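Local coordinates for putative transcriptional regulator (Methanosarcina mazei, PDB 3R0A), which probably regulates transcription by binding DNA through a winged helix-turn-helix-like domain, working as a dimer of identical subunits, at residues D16-K19 against C20-L24; R41-T45 against D46-K50; K64-E68 against K69-Q73; R97-I100 against Q101-Q105. All coordinates share one frame; numbering follows the deposited sequence.

Contact 1: residues D16-K19 against C20-L24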
loop_
_atom_site.group_PDB
_atom_site.type_symbol
_atom_site.label_atom_id
_atom_site.label_comp_id
_atom_site.label_asym_id
_atom_site.label_seq_id
_atom_site.Cartn_x
_atom_site.Cartn_y
_atom_site.Cartn_z
ATOM N N ASP B 16 11.190 0.670 8.297
ATOM C CA ASP B 16 10.061 -0.110 8.795
ATOM C C ASP B 16 9.341 -0.847 7.642
ATOM O O ASP B 16 8.856 -1.968 7.811
ATOM C CB ASP B 16 9.090 0.794 9.547
ATOM C CG ASP B 16 9.545 1.080 10.967
ATOM O OD1 ASP B 16 10.681 0.677 11.339
ATOM O OD2 ASP B 16 8.763 1.704 11.735
ATOM N N VAL B 17 9.299 -0.234 6.471
ATOM C CA VAL B 17 8.608 -0.837 5.348
ATOM C C VAL B 17 9.394 -2.026 4.819
ATOM O O VAL B 17 8.827 -3.080 4.476
ATOM C CB VAL B 17 8.353 0.187 4.220
ATOM C CG1 VAL B 17 7.967 -0.494 2.930
ATOM C CG2 VAL B 17 7.255 1.143 4.641
ATOM N N ILE B 18 10.705 -1.835 4.748
ATOM C CA ILE B 18 11.627 -2.873 4.361
ATOM C C ILE B 18 11.662 -3.947 5.424
ATOM O O ILE B 18 11.677 -5.121 5.084
ATOM C CB ILE B 18 13.061 -2.320 4.087
ATOM C CG1 ILE B 18 13.039 -1.448 2.819
ATOM C CG2 ILE B 18 14.094 -3.488 3.947
ATOM C CD1 ILE B 18 14.403 -0.923 2.426
ATOM N N LYS B 19 11.659 -3.582 6.701
ATOM C CA LYS B 19 11.557 -4.645 7.705
ATOM C C LYS B 19 10.264 -5.467 7.604
ATOM O O LYS B 19 10.300 -6.685 7.792
ATOM C CB LYS B 19 11.838 -4.157 9.116
ATOM C CG LYS B 19 13.349 -3.821 9.305
ATOM C CD LYS B 19 13.726 -3.572 10.771
ATOM C CE LYS B 19 12.962 -2.414 11.422
ATOM N NZ LYS B 19 12.909 -2.695 12.925
ATOM N N CYS B 20 9.164 -4.812 7.229
ATOM C CA CYS B 20 7.864 -5.472 7.042
ATOM C C CYS B 20 7.920 -6.461 5.901
ATOM O O CYS B 20 7.520 -7.606 6.030
ATOM C CB CYS B 20 6.768 -4.447 6.746
ATOM S SG CYS B 20 5.087 -5.109 6.675
ATOM N N ALA B 21 8.431 -6.000 4.777
ATOM C CA ALA B 21 8.369 -6.756 3.574
ATOM C C ALA B 21 9.235 -8.038 3.671
ATOM O O ALA B 21 8.838 -9.127 3.216
ATOM C CB ALA B 21 8.770 -5.877 2.418
ATOM N N LEU B 22 10.377 -7.913 4.322
ATOM C CA LEU B 22 11.368 -8.949 4.320
ATOM C C LEU B 22 11.352 -9.639 5.680
ATOM O O LEU B 22 12.151 -10.546 5.939
ATOM C CB LEU B 22 12.744 -8.328 4.004
ATOM C CG LEU B 22 12.960 -7.762 2.591
ATOM C CD1 LEU B 22 14.354 -7.204 2.443
ATOM C CD2 LEU B 22 12.728 -8.827 1.540
ATOM N N ASN B 23 10.439 -9.192 6.539
ATOM C CA ASN B 23 10.263 -9.743 7.877
ATOM C C ASN B 23 11.554 -9.758 8.672
ATOM O O ASN B 23 11.969 -10.799 9.179
ATOM C CB ASN B 23 9.654 -11.149 7.823
ATOM C CG ASN B 23 9.163 -11.599 9.171
ATOM O OD1 ASN B 23 8.680 -10.776 9.992
ATOM N ND2 ASN B 23 9.316 -12.896 9.445
ATOM N N LEU B 24 12.172 -8.582 8.789
ATOM C CA LEU B 24 13.470 -8.416 9.434
ATOM C C LEU B 24 13.343 -7.834 10.841
ATOM O O LEU B 24 12.621 -6.869 11.058
ATOM C CB LEU B 24 14.349 -7.467 8.583
ATOM C CG LEU B 24 14.548 -7.775 7.098
ATOM C CD1 LEU B 24 15.500 -6.835 6.377
ATOM C CD2 LEU B 24 15.079 -9.165 6.914
HETATM O O HOH W 1 11.168 -4.925 12.936
#
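L24 N gives its hydrogen to K19 O over 2.8 Å, a nearly straight bond (158°) that approaches in the carbonyl plane and uses a lone pair. Together with a weak bond from N23 N to C20 O, it forms a Schellman motif, with N23 in a positive-phi conformation as the residue that turns the chain out of helix 14-22. The preceding turn is ordinary helix: C20 N, A21 N and L22 N bond back to D16 O, V17 O and I18 O.

The reversal brings L24 across the side chain of K19, whose CG lies 3.8 Å from L24 CB. K19 then bends at its third torsion (-60°), and its ammonium reaches a water: K19 NZ donates to it over 2.8 Å, and the water in turn donates to L24 O over 3.1 Å. The backbone of K19 thus holds one end of L24 directly, while its side chain holds the other through solvent. On another side of the helix, I18 and L22 run alongside each other, with I18 CG2 4.0 Å from L22 CD1.

C20 SG lies anti to its backbone N (chi1 -174°) and forms a disulfide with C9 of the second subunit, while V17 and I18 pack on that subunit too. The chemistry implies a helix end fixed twice: within the chain by backbone capping, and across the dimer by a covalent bond.

Contact 2: residues R41-T45 against D46-K50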
loop_
_atom_site.group_PDB
_atom_site.type_symbol
_atom_site.label_atom_id
_atom_site.label_comp_id
_atom_site.label_asym_id
_atom_site.label_seq_id
_atom_site.Cartn_x
_atom_site.Cartn_y
_atom_site.Cartn_z
ATOM N N ARG B 41 32.402 -7.551 -0.732
ATOM C CA ARG B 41 33.063 -8.454 0.195
ATOM C C ARG B 41 32.353 -9.789 0.327
ATOM O O ARG B 41 31.133 -9.882 0.216
ATOM C CB ARG B 41 33.202 -7.816 1.575
ATOM C CG ARG B 41 34.500 -8.195 2.298
ATOM C CD ARG B 41 35.644 -7.173 2.074
ATOM N NE ARG B 41 36.975 -7.793 2.210
ATOM C CZ ARG B 41 37.886 -7.880 1.233
ATOM N NH1 ARG B 41 37.640 -7.376 0.028
ATOM N NH2 ARG B 41 39.053 -8.461 1.459
ATOM N N TRP B 42 33.155 -10.820 0.542
ATOM C CA TRP B 42 32.675 -12.088 1.035
ATOM C C TRP B 42 33.068 -12.146 2.509
ATOM O O TRP B 42 34.267 -12.088 2.874
ATOM C CB TRP B 42 33.312 -13.224 0.263
ATOM C CG TRP B 42 32.788 -13.409 -1.131
ATOM C CD1 TRP B 42 33.310 -12.882 -2.279
ATOM C CD2 TRP B 42 31.678 -14.230 -1.533
ATOM N NE1 TRP B 42 32.583 -13.309 -3.368
ATOM C CE2 TRP B 42 31.578 -14.138 -2.938
ATOM C CE3 TRP B 42 30.751 -15.025 -0.839
ATOM C CZ2 TRP B 42 30.589 -14.816 -3.670
ATOM C CZ3 TRP B 42 29.750 -15.691 -1.567
ATOM C CH2 TRP B 42 29.688 -15.589 -2.963
ATOM N N ILE B 43 32.052 -12.233 3.359
ATOM C CA ILE B 43 32.243 -12.182 4.802
ATOM C C ILE B 43 31.639 -13.444 5.400
ATOM O O ILE B 43 30.736 -14.061 4.810
ATOM C CB ILE B 43 31.613 -10.881 5.416
ATOM C CG1 ILE B 43 32.002 -9.644 4.579
ATOM C CG2 ILE B 43 32.015 -10.693 6.890
ATOM C CD1 ILE B 43 31.053 -8.441 4.718
ATOM N N ASP B 44 32.175 -13.856 6.541
ATOM C CA ASP B 44 31.591 -14.959 7.286
ATOM C C ASP B 44 30.978 -14.449 8.578
ATOM O O ASP B 44 31.173 -13.296 8.971
ATOM C CB ASP B 44 32.609 -16.074 7.546
ATOM C CG ASP B 44 33.896 -15.562 8.146
ATOM O OD1 ASP B 44 33.846 -14.904 9.210
ATOM O OD2 ASP B 44 34.961 -15.820 7.550
ATOM N N THR B 45 30.223 -15.323 9.224
ATOM C CA THR B 45 29.478 -14.969 10.423
ATOM C C THR B 45 30.371 -14.718 11.640
ATOM O O THR B 45 30.019 -13.902 12.503
ATOM C CB THR B 45 28.447 -16.033 10.744
ATOM O OG1 THR B 45 29.100 -17.306 10.830
ATOM C CG2 THR B 45 27.407 -16.069 9.640
ATOM N N ASP B 46 31.512 -15.412 11.706
ATOM C CA ASP B 46 32.513 -15.127 12.728
ATOM C C ASP B 46 33.097 -13.719 12.547
ATOM O O ASP B 46 33.122 -12.925 13.492
ATOM C CB ASP B 46 33.611 -16.194 12.735
ATOM C CG ASP B 46 33.205 -17.455 13.489
ATOM O OD1 ASP B 46 33.878 -18.492 13.301
ATOM O OD2 ASP B 46 32.223 -17.429 14.274
ATOM N N ALA B 47 33.537 -13.405 11.330
ATOM C CA ALA B 47 34.042 -12.069 11.009
ATOM C C ALA B 47 32.996 -10.986 11.292
ATOM O O ALA B 47 33.296 -9.938 11.866
ATOM C CB ALA B 47 34.491 -12.013 9.547
ATOM N N LEU B 48 31.760 -11.257 10.889
ATOM C CA LEU B 48 30.680 -10.299 10.995
ATOM C C LEU B 48 30.289 -10.069 12.439
ATOM O O LEU B 48 29.880 -8.964 12.813
ATOM C CB LEU B 48 29.481 -10.831 10.225
ATOM C CG LEU B 48 28.503 -9.892 9.541
ATOM C CD1 LEU B 48 29.216 -8.832 8.722
ATOM C CD2 LEU B 48 27.640 -10.762 8.663
ATOM N N SER B 49 30.406 -11.127 13.242
ATOM C CA SER B 49 30.094 -11.069 14.665
ATOM C C SER B 49 31.065 -10.134 15.374
ATOM O O SER B 49 30.698 -9.445 16.330
ATOM C CB SER B 49 30.163 -12.463 15.279
ATOM O OG SER B 49 29.265 -12.567 16.369
ATOM N N LYS B 50 32.307 -10.129 14.891
ATOM C CA LYS B 50 33.336 -9.221 15.377
ATOM C C LYS B 50 33.101 -7.823 14.808
ATOM O O LYS B 50 33.297 -6.821 15.512
ATOM C CB LYS B 50 34.738 -9.724 14.992
ATOM C CG LYS B 50 35.119 -11.112 15.539
ATOM C CD LYS B 50 35.541 -11.072 17.008
ATOM C CE LYS B 50 36.457 -12.257 17.361
ATOM N NZ LYS B 50 36.800 -12.279 18.823
#
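The carboxylate of D44 turns one oxygen to the start of helix 45-51: D44 OD1 accepts from A47 N at 2.6 Å, met nearly end-on to its carbon-oxygen bond and with an N-H...O angle of 161°. D44 is therefore the N-cap of that helix, which with helix 56-68 makes up what looks like a helix-turn-helix unit. What puts the group there is its first torsion, 51°, with CG tucked between the backbone N and the carbonyl carbon. A leucine here would probably leave A47 N without its acceptor and the first turn uncapped.

The main chain of D44 adds a second hold, since L48 N bonds to D44 O over 2.9 Å; S49 N repeats the pattern on T45 O. Outside the pair of segments, T45 OG1 is hydrogen-bonded to Q60 and S49 OG to the carbonyl of L54, so both hydroxyls tie the helix to what follows it. D44 also packs on V85 and I87 of strand 84-90, where the backbone of I43 pairs with Y88.

A hydrophobic staple accompanies the cap: I43, the residue before the N-cap, packs on L48 in the first turn. The two side chains meet at about a right angle, and one methyl, I43 CG2, touches both L48 CD1 at 3.8 Å and A47 CB at 3.9 Å.

Contact 3: residues K64-E68 against K69-Q73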
loop_
_atom_site.group_PDB
_atom_site.type_symbol
_atom_site.label_atom_id
_atom_site.label_comp_id
_atom_site.label_asym_id
_atom_site.label_seq_id
_atom_site.Cartn_x
_atom_site.Cartn_y
_atom_site.Cartn_z
ATOM N N LYS B 64 21.103 -16.632 7.892
ATOM C CA LYS B 64 20.382 -17.775 7.375
ATOM C C LYS B 64 19.082 -17.352 6.713
ATOM O O LYS B 64 18.752 -17.829 5.630
ATOM C CB LYS B 64 20.102 -18.773 8.492
ATOM C CG LYS B 64 19.166 -19.905 8.100
ATOM C CD LYS B 64 19.374 -21.138 8.986
ATOM C CE LYS B 64 18.073 -21.919 9.195
ATOM N NZ LYS B 64 17.347 -21.372 10.370
ATOM N N LYS B 65 18.342 -16.481 7.387
ATOM C CA LYS B 65 17.099 -15.945 6.897
ATOM C C LYS B 65 17.277 -15.205 5.558
ATOM O O LYS B 65 16.483 -15.365 4.654
ATOM C CB LYS B 65 16.522 -14.981 7.935
ATOM C CG LYS B 65 15.069 -14.550 7.656
ATOM C CD LYS B 65 14.635 -13.362 8.521
ATOM C CE LYS B 65 14.193 -13.780 9.921
ATOM N NZ LYS B 65 13.819 -12.546 10.693
ATOM N N LEU B 66 18.338 -14.413 5.453
ATOM C CA LEU B 66 18.584 -13.563 4.301
ATOM C C LEU B 66 18.909 -14.425 3.115
ATOM O O LEU B 66 18.313 -14.280 2.048
ATOM C CB LEU B 66 19.730 -12.605 4.593
ATOM C CG LEU B 66 19.393 -11.482 5.566
ATOM C CD1 LEU B 66 20.523 -10.463 5.647
ATOM C CD2 LEU B 66 18.073 -10.820 5.129
ATOM N N HIS B 67 19.825 -15.358 3.334
ATOM C CA HIS B 67 20.079 -16.419 2.381
ATOM C C HIS B 67 18.783 -17.132 1.940
ATOM O O HIS B 67 18.593 -17.338 0.730
ATOM C CB HIS B 67 21.124 -17.433 2.906
ATOM C CG HIS B 67 21.300 -18.609 2.000
ATOM N ND1 HIS B 67 21.940 -18.520 0.782
ATOM C CD2 HIS B 67 20.861 -19.885 2.102
ATOM C CE1 HIS B 67 21.894 -19.693 0.173
ATOM N NE2 HIS B 67 21.257 -20.544 0.961
ATOM N N GLU B 68 17.909 -17.506 2.884
ATOM C CA GLU B 68 16.624 -18.162 2.530
ATOM C C GLU B 68 15.712 -17.226 1.742
ATOM O O GLU B 68 14.893 -17.680 0.937
ATOM C CB GLU B 68 15.879 -18.705 3.768
ATOM C CG GLU B 68 16.464 -20.027 4.324
ATOM C CD GLU B 68 15.885 -20.462 5.697
ATOM O OE1 GLU B 68 15.720 -19.623 6.620
ATOM O OE2 GLU B 68 15.614 -21.677 5.856
ATOM N N LYS B 69 15.850 -15.917 1.974
ATOM C CA LYS B 69 15.021 -14.926 1.309
ATOM C C LYS B 69 15.651 -14.404 0.026
ATOM O O LYS B 69 15.102 -13.504 -0.605
ATOM C CB LYS B 69 14.692 -13.780 2.260
ATOM C CG LYS B 69 13.681 -14.194 3.317
ATOM C CD LYS B 69 13.163 -13.042 4.105
ATOM C CE LYS B 69 12.215 -13.520 5.202
ATOM N NZ LYS B 69 10.813 -13.697 4.678
ATOM N N GLU B 70 16.797 -14.984 -0.346
ATOM C CA GLU B 70 17.540 -14.660 -1.581
ATOM C C GLU B 70 18.137 -13.262 -1.600
ATOM O O GLU B 70 18.382 -12.690 -2.664
ATOM C CB GLU B 70 16.728 -14.905 -2.856
ATOM C CG GLU B 70 15.676 -16.008 -2.758
ATOM C CD GLU B 70 16.122 -17.372 -3.235
ATOM O OE1 GLU B 70 17.344 -17.589 -3.428
ATOM O OE2 GLU B 70 15.217 -18.240 -3.406
ATOM N N ILE B 71 18.378 -12.709 -0.419
ATOM C CA ILE B 71 19.073 -11.417 -0.316
ATOM C C ILE B 71 20.605 -11.623 -0.375
ATOM O O ILE B 71 21.361 -10.692 -0.690
ATOM C CB ILE B 71 18.760 -10.719 1.011
ATOM C CG1 ILE B 71 17.252 -10.462 1.181
ATOM C CG2 ILE B 71 19.680 -9.478 1.202
ATOM C CD1 ILE B 71 16.473 -9.985 -0.077
ATOM N N LEU B 72 21.051 -12.844 -0.075
ATOM C CA LEU B 72 22.462 -13.102 0.153
ATOM C C LEU B 72 22.856 -14.283 -0.717
ATOM O O LEU B 72 22.126 -15.258 -0.806
ATOM C CB LEU B 72 22.662 -13.451 1.623
ATOM C CG LEU B 72 23.625 -12.721 2.530
ATOM C CD1 LEU B 72 23.620 -11.149 2.456
ATOM C CD2 LEU B 72 23.378 -13.191 3.954
ATOM N N GLN B 73 23.985 -14.153 -1.400
ATOM C CA GLN B 73 24.653 -15.261 -2.066
ATOM C C GLN B 73 25.539 -15.981 -1.047
ATOM O O GLN B 73 26.155 -15.334 -0.193
ATOM C CB GLN B 73 25.525 -14.702 -3.209
ATOM C CG GLN B 73 26.274 -15.747 -4.040
ATOM C CD GLN B 73 26.899 -15.168 -5.322
ATOM O OE1 GLN B 73 26.806 -13.966 -5.602
ATOM N NE2 GLN B 73 27.538 -16.032 -6.100
#
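K69 N bonds to K65 O over 2.8 Å, a last helical link of helix 56-68, and has a second, weak bond to L66 O. The side chain of K69 sets out with CG anti to its carbonyl carbon (chi1 -73°) and runs on extended beside K65, pointing the same way, until it bends at CE; there K69 CE lies 3.9 Å from K65 CG. The ammonium of K65 forms a salt bridge with D28. Shortening K69 to an alanine would probably take away the methylenes packed against K65 CG and leave a gap beside its chain.

E70 leaves the helix with positive phi, and its N bonds to H67 O over 3.2 Å, coming from well above the carbonyl plane. I71 N reaches back to L66 O over 2.9 Å, and these two bonds make the Schellman motif. The I71 side chain crosses that of L66 at a slant, with I71 CG1 4.0 Å from L66 CD2. L72, the first residue of strand 72-78, points at the helix and sets CD2 against L66 CB at 3.7 Å, while its carbonyl oxygen lies at the edge of the H67 ring, near the ring plane. M32 of helix 26-37 packs on both L66 and I71.

Chemically, L66 does double work: its carbonyl receives the returning chain while its side chain holds the apolar residues that chain delivers.

Contact 4: residues R97-I100 against Q101-Q105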
loop_
_atom_site.group_PDB
_atom_site.type_symbol
_atom_site.label_atom_id
_atom_site.label_comp_id
_atom_site.label_asym_id
_atom_site.label_seq_id
_atom_site.Cartn_x
_atom_site.Cartn_y
_atom_site.Cartn_z
ATOM N N ARG B 97 15.604 -5.109 -5.246
ATOM C CA ARG B 97 14.514 -4.242 -5.596
ATOM C C ARG B 97 13.367 -5.133 -6.088
ATOM O O ARG B 97 12.244 -5.040 -5.612
ATOM C CB ARG B 97 15.015 -3.264 -6.667
ATOM C CG ARG B 97 13.963 -2.542 -7.517
ATOM C CD ARG B 97 14.435 -2.401 -8.975
ATOM N NE ARG B 97 13.295 -2.292 -9.891
ATOM C CZ ARG B 97 13.331 -2.497 -11.210
ATOM N NH1 ARG B 97 14.463 -2.834 -11.824
ATOM N NH2 ARG B 97 12.214 -2.366 -11.918
ATOM N N ASN B 98 13.653 -6.040 -7.008
ATOM C CA ASN B 98 12.593 -6.871 -7.538
ATOM C C ASN B 98 11.924 -7.718 -6.448
ATOM O O ASN B 98 10.728 -7.982 -6.523
ATOM C CB ASN B 98 13.083 -7.754 -8.699
ATOM C CG ASN B 98 13.667 -6.953 -9.874
ATOM O OD1 ASN B 98 13.640 -5.699 -9.917
ATOM N ND2 ASN B 98 14.210 -7.689 -10.847
ATOM N N ILE B 99 12.691 -8.133 -5.434
ATOM C CA ILE B 99 12.150 -8.982 -4.350
ATOM C C ILE B 99 11.154 -8.175 -3.557
ATOM O O ILE B 99 10.030 -8.597 -3.311
ATOM C CB ILE B 99 13.236 -9.472 -3.328
ATOM C CG1 ILE B 99 14.447 -10.119 -4.020
ATOM C CG2 ILE B 99 12.594 -10.383 -2.233
ATOM C CD1 ILE B 99 14.218 -11.517 -4.608
ATOM N N ILE B 100 11.608 -7.013 -3.132
ATOM C CA ILE B 100 10.806 -6.080 -2.367
ATOM C C ILE B 100 9.534 -5.619 -3.126
ATOM O O ILE B 100 8.435 -5.590 -2.540
ATOM C CB ILE B 100 11.707 -4.912 -1.865
ATOM C CG1 ILE B 100 12.673 -5.446 -0.792
ATOM C CG2 ILE B 100 10.884 -3.750 -1.322
ATOM C CD1 ILE B 100 13.691 -4.474 -0.292
ATOM N N GLN B 101 9.668 -5.318 -4.419
ATOM C CA GLN B 101 8.531 -4.817 -5.198
ATOM C C GLN B 101 7.505 -5.876 -5.469
ATOM O O GLN B 101 6.300 -5.596 -5.471
ATOM C CB GLN B 101 8.953 -4.157 -6.508
ATOM C CG GLN B 101 7.807 -3.350 -7.171
ATOM C CD GLN B 101 7.289 -2.193 -6.316
ATOM O OE1 GLN B 101 7.998 -1.643 -5.452
ATOM N NE2 GLN B 101 6.036 -1.804 -6.565
ATOM N N LYS B 102 7.972 -7.106 -5.670
ATOM C CA LYS B 102 7.063 -8.222 -5.811
ATOM C C LYS B 102 6.164 -8.240 -4.591
ATOM O O LYS B 102 4.949 -8.369 -4.707
ATOM C CB LYS B 102 7.826 -9.543 -5.952
ATOM C CG LYS B 102 7.193 -10.523 -6.962
ATOM C CD LYS B 102 7.710 -10.228 -8.387
ATOM C CE LYS B 102 8.787 -11.273 -8.801
ATOM N NZ LYS B 102 9.740 -10.627 -9.796
ATOM N N ILE B 103 6.780 -8.066 -3.429
ATOM C CA ILE B 103 6.096 -8.081 -2.138
ATOM C C ILE B 103 5.137 -6.883 -1.910
ATOM O O ILE B 103 3.988 -7.073 -1.477
ATOM C CB ILE B 103 7.126 -8.178 -0.992
ATOM C CG1 ILE B 103 7.873 -9.526 -1.071
ATOM C CG2 ILE B 103 6.446 -8.022 0.348
ATOM C CD1 ILE B 103 9.128 -9.616 -0.205
ATOM N N VAL B 104 5.610 -5.667 -2.169
ATOM C CA VAL B 104 4.742 -4.481 -2.197
ATOM C C VAL B 104 3.598 -4.676 -3.198
ATOM O O VAL B 104 2.464 -4.351 -2.921
ATOM C CB VAL B 104 5.515 -3.206 -2.625
ATOM C CG1 VAL B 104 4.541 -2.041 -2.869
ATOM C CG2 VAL B 104 6.568 -2.814 -1.569
ATOM N N GLN B 105 3.903 -5.209 -4.371
ATOM C CA GLN B 105 2.857 -5.421 -5.346
ATOM C C GLN B 105 1.731 -6.291 -4.743
ATOM O O GLN B 105 0.530 -5.960 -4.878
ATOM C CB GLN B 105 3.443 -6.041 -6.636
ATOM C CG GLN B 105 2.470 -6.149 -7.804
ATOM C CD GLN B 105 1.714 -4.847 -8.010
ATOM O OE1 GLN B 105 2.334 -3.776 -8.043
ATOM N NE2 GLN B 105 0.367 -4.927 -8.088
#
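I99 and I103 lie side by side one turn apart, pointing the same way, with I99 CG2 4.1 Å from I103 CD1. I103 also leans on the backbone: with CG1 anti to the carbonyl carbon, beside its own N (chi1 -65°), I103 CG1 comes 3.2 Å from I99 O, the same oxygen that accepts I103 N over 3.3 Å. The neighbouring pair is looser in its side chains, I100 CG2 and V104 CG2 being 4.4 Å apart, but straighter in its backbone, for V104 N meets I100 O over 2.9 Å at 171°.

These contacts are positioned by successive i to i+4 backbone bonds. Q101 N closes on R97 O over 2.9 Å, and K102 N on N98 O over 3.0 Å. N98 OD1 rests over one face of the R97 guanidinium, displaced toward its rim.

Farther out, I100, Q101 and V104 pack on L115, G112 and A108 of the second subunit, and Q105 OE1 accepts a hydrogen bond from Q105 NE2 of that subunit. I99 and I103 meet L22 of helix 14-22. This part of helix 93-119 thus packs both on helix 14-22 and on the second subunit, with I100 meeting both.

The four contacts follow one another along the chain, each closing before the next opens. Contacts 1 and 4, with centres 11 Å apart, lie on helices 14-22 and 93-119, which touch where L22 packs on I99, I100 and I103; both contacts reach the second subunit. Between centres, contact 3 lies about 14 Å from contact 1 and 15 Å from contact 4, and N23 O probably accepts a hydrogen bond from K65 NZ. Contact 2 is peripheral, about 27 Å from contact 4 between centres, yet W42 CH2 touches Q73 CG of contact 3 at 3.6 Å. The presumed DNA-binding part, helices 45-51 and 56-68 with the hairpin 72-90, is probably connected, through contact 3 and its touch with contact 1, to the helices that meet the second subunit.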